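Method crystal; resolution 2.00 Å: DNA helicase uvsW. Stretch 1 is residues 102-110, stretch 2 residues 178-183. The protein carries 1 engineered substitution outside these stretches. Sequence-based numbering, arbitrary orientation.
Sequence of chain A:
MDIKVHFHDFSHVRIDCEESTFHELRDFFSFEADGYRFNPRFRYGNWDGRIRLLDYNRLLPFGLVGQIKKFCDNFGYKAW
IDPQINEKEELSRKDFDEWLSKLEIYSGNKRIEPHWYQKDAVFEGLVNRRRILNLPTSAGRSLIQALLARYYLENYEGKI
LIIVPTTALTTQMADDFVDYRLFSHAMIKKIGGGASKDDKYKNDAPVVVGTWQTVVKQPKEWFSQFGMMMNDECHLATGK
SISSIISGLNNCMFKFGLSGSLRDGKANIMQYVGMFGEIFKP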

# COMPACT_ATOMS: atom_id res chain seq x y z
N LYS A 102 -14.19 -22.33 -2.00
CA LYS A 102 -14.79 -22.66 -0.70
C LYS A 102 -15.56 -21.47 -0.14
O LYS A 102 -16.29 -21.59 0.85
CB LYS A 102 -13.71 -23.10 0.29
CG LYS A 102 -12.82 -22.00 0.85
CD LYS A 102 -13.33 -21.52 2.20
CE LYS A 102 -12.42 -20.45 2.80
NZ LYS A 102 -11.09 -20.98 3.16
N LEU A 103 -15.42 -20.32 -0.79
CA LEU A 103 -16.09 -19.11 -0.36
C LEU A 103 -17.52 -19.05 -0.91
O LEU A 103 -17.77 -19.45 -2.04
CB LEU A 103 -15.31 -17.88 -0.86
CG LEU A 103 -13.83 -17.79 -0.48
CD1 LEU A 103 -13.18 -16.65 -1.24
CD2 LEU A 103 -13.68 -17.58 1.02
N GLU A 104 -18.45 -18.54 -0.10
CA GLU A 104 -19.84 -18.38 -0.52
C GLU A 104 -20.12 -16.88 -0.49
O GLU A 104 -20.51 -16.33 0.53
CB GLU A 104 -20.78 -19.12 0.43
CG GLU A 104 -20.38 -20.56 0.71
CD GLU A 104 -21.52 -21.41 1.26
OE1 GLU A 104 -22.33 -20.89 2.07
OE2 GLU A 104 -21.61 -22.60 0.88
N ILE A 105 -19.90 -16.23 -1.63
CA ILE A 105 -20.10 -14.79 -1.74
C ILE A 105 -21.51 -14.46 -2.19
O ILE A 105 -22.07 -15.13 -3.05
CB ILE A 105 -19.08 -14.19 -2.75
CG1 ILE A 105 -17.67 -14.62 -2.35
CG2 ILE A 105 -19.16 -12.68 -2.75
CD1 ILE A 105 -16.61 -14.25 -3.37
N TYR A 106 -22.09 -13.42 -1.60
CA TYR A 106 -23.46 -13.02 -1.91
C TYR A 106 -23.64 -11.58 -2.35
O TYR A 106 -22.73 -10.76 -2.29
CB TYR A 106 -24.39 -13.25 -0.71
CG TYR A 106 -24.56 -14.69 -0.27
CD1 TYR A 106 -23.52 -15.37 0.37
CD2 TYR A 106 -25.76 -15.36 -0.49
CE1 TYR A 106 -23.68 -16.69 0.79
CE2 TYR A 106 -25.93 -16.68 -0.08
CZ TYR A 106 -24.89 -17.34 0.57
OH TYR A 106 -25.05 -18.64 0.99
N SER A 107 -24.87 -11.30 -2.77
CA SER A 107 -25.33 -9.99 -3.19
C SER A 107 -26.77 -10.06 -2.72
O SER A 107 -27.65 -10.55 -3.44
CB SER A 107 -25.28 -9.86 -4.71
OG SER A 107 -25.45 -8.50 -5.10
N GLY A 108 -27.02 -9.57 -1.51
CA GLY A 108 -28.35 -9.66 -0.96
C GLY A 108 -28.52 -11.12 -0.57
O GLY A 108 -27.81 -11.63 0.29
N ASN A 109 -29.45 -11.81 -1.23
CA ASN A 109 -29.68 -13.22 -0.93
C ASN A 109 -29.26 -14.08 -2.10
O ASN A 109 -29.38 -15.30 -2.06
CB ASN A 109 -31.15 -13.47 -0.60
CG ASN A 109 -31.60 -12.73 0.65
OD1 ASN A 109 -31.05 -12.95 1.74
ND2 ASN A 109 -32.59 -11.84 0.50
N LYS A 110 -28.78 -13.44 -3.16
CA LYS A 110 -28.34 -14.16 -4.34
C LYS A 110 -26.82 -14.38 -4.32
O LYS A 110 -26.05 -13.44 -4.11
CB LYS A 110 -28.74 -13.38 -5.60
CG LYS A 110 -28.30 -14.03 -6.92
CD LYS A 110 -29.20 -13.63 -8.10
CE LYS A 110 -30.63 -14.17 -7.92
NZ LYS A 110 -31.57 -13.84 -9.05
N VAL A 178 -19.89 -6.87 4.48
CA VAL A 178 -20.88 -7.67 5.18
C VAL A 178 -21.92 -8.23 4.19
O VAL A 178 -22.44 -9.33 4.38
CB VAL A 178 -21.59 -6.84 6.30
CG1 VAL A 178 -22.63 -7.68 7.02
CG2 VAL A 178 -20.56 -6.34 7.31
N ASP A 179 -22.22 -7.48 3.13
CA ASP A 179 -23.19 -7.97 2.14
C ASP A 179 -22.64 -9.21 1.44
O ASP A 179 -23.39 -10.16 1.16
CB ASP A 179 -23.51 -6.89 1.11
CG ASP A 179 -24.64 -7.31 0.16
OD1 ASP A 179 -25.72 -7.69 0.65
OD2 ASP A 179 -24.44 -7.25 -1.07
N TYR A 180 -21.34 -9.21 1.17
CA TYR A 180 -20.68 -10.35 0.52
C TYR A 180 -20.73 -11.57 1.43
O TYR A 180 -20.74 -12.73 0.97
CB TYR A 180 -19.21 -10.02 0.24
CG TYR A 180 -19.00 -8.97 -0.82
CD1 TYR A 180 -18.08 -7.95 -0.64
CD2 TYR A 180 -19.72 -9.01 -2.02
CE1 TYR A 180 -17.87 -6.99 -1.61
CE2 TYR A 180 -19.52 -8.06 -3.01
CZ TYR A 180 -18.59 -7.05 -2.79
OH TYR A 180 -18.38 -6.10 -3.75
N ARG A 181 -20.75 -11.28 2.73
CA ARG A 181 -20.79 -12.26 3.80
C ARG A 181 -19.41 -12.84 4.09
O ARG A 181 -19.29 -13.94 4.63
CB ARG A 181 -21.78 -13.38 3.50
CG ARG A 181 -23.20 -12.87 3.33
CD ARG A 181 -24.20 -14.00 3.35
NE ARG A 181 -25.47 -13.58 2.77
CZ ARG A 181 -26.56 -14.32 2.77
NH1 ARG A 181 -26.54 -15.53 3.32
NH2 ARG A 181 -27.68 -13.87 2.21
N LEU A 182 -18.38 -12.09 3.73
CA LEU A 182 -17.00 -12.51 3.99
C LEU A 182 -16.60 -11.98 5.37
O LEU A 182 -15.64 -12.46 5.98
CB LEU A 182 -16.06 -11.96 2.91
CG LEU A 182 -16.29 -12.51 1.50
CD1 LEU A 182 -15.45 -11.74 0.49
CD2 LEU A 182 -15.94 -13.99 1.46
N PHE A 183 -17.35 -11.00 5.86
CA PHE A 183 -17.11 -10.39 7.17
C PHE A 183 -18.43 -10.04 7.84
O PHE A 183 -19.47 -9.95 7.19
CB PHE A 183 -16.31 -9.08 7.03
CG PHE A 183 -14.93 -9.25 6.47
CD1 PHE A 183 -14.72 -9.37 5.10
CD2 PHE A 183 -13.82 -9.32 7.33
CE1 PHE A 183 -13.44 -9.56 4.58
CE2 PHE A 183 -12.54 -9.51 6.82
CZ PHE A 183 -12.35 -9.63 5.44
O HOH W 1 -20.09 -16.43 3.16
O HOH W 2 -22.75 -8.12 -2.80
O HOH W 3 -25.69 -10.90 1.82

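The strongest polar interactions of this contact join a short strand and the turn that follows it to the C-terminal end of a helix. The backbones come closest at Y106 and Y180, whose CA atoms lie 4.6 Å apart, and here Y106 N donates a hydrogen bond to Y180 O (3.0 Å, 150° at the hydrogen). Near the end of a helix, a carbonyl such as this is free to accept from outside the helix. The same oxygen receives a CA-H...O contact from I105 CA at 3.5 Å, and a second such contact runs the other way, from Y180 CA to Y106 O, also at 3.5 Å and nearly straight at 168°.

The turn is held by side chains of the second stretch. S107 to K110 form a type II' beta turn, closed by hydrogen bonds from S107 N to K110 O (2.8 Å) and from K110 N to S107 O (3.1 Å). G108 takes the positive phi that this turn requires, a conformation that favours glycine. Its amide faces D179, with G108 N donating to D179 OD1 at 3.1 Å and only weakly to D179 OD2 at 3.5 Å. Its carbonyl is used as well: R181 NH2 donates to G108 O at 3.0 Å and 156°. Both backbone polar groups of G108 are thus engaged, the amide by D179 and the carbonyl by R181.

R181, the first residue to leave helical geometry, has positive phi and directs its CA-to-CB bond toward the first stretch. The extended side chain lays its guanidinium flat on the Y106 ring, with centres 3.6 Å apart and planes at 6°. R181 CZ sits 16° off the ring normal, a cation-pi arrangement that leaves the guanidinium edge free for G108 O. R181 CD covers the same ring, 3.3 Å from Y106 CD1.

Three waters bridge the two stretches. Water 1 donates to both E104 O (2.7 Å) and R181 O (3.0 Å). Water 2 lies 2.7 Å from Y106 O and 2.6 Å from D179 OD2. Water 3 accepts from R181 NE at 2.9 Å and lies 2.7 Å from G108 O and 2.5 Å from D179 O.

Beyond these, the packing is apolar and looser. I105 CG2 meets Y180 CD2 at 3.8 Å, obliquely to the ring, while I105 CG1 approaches L182 CD2 at 4.2 Å. L103 CD2 reaches that same L182 CD2 at 4.3 Å. In all, 454 Å² is buried between the two stretches, both sides summed.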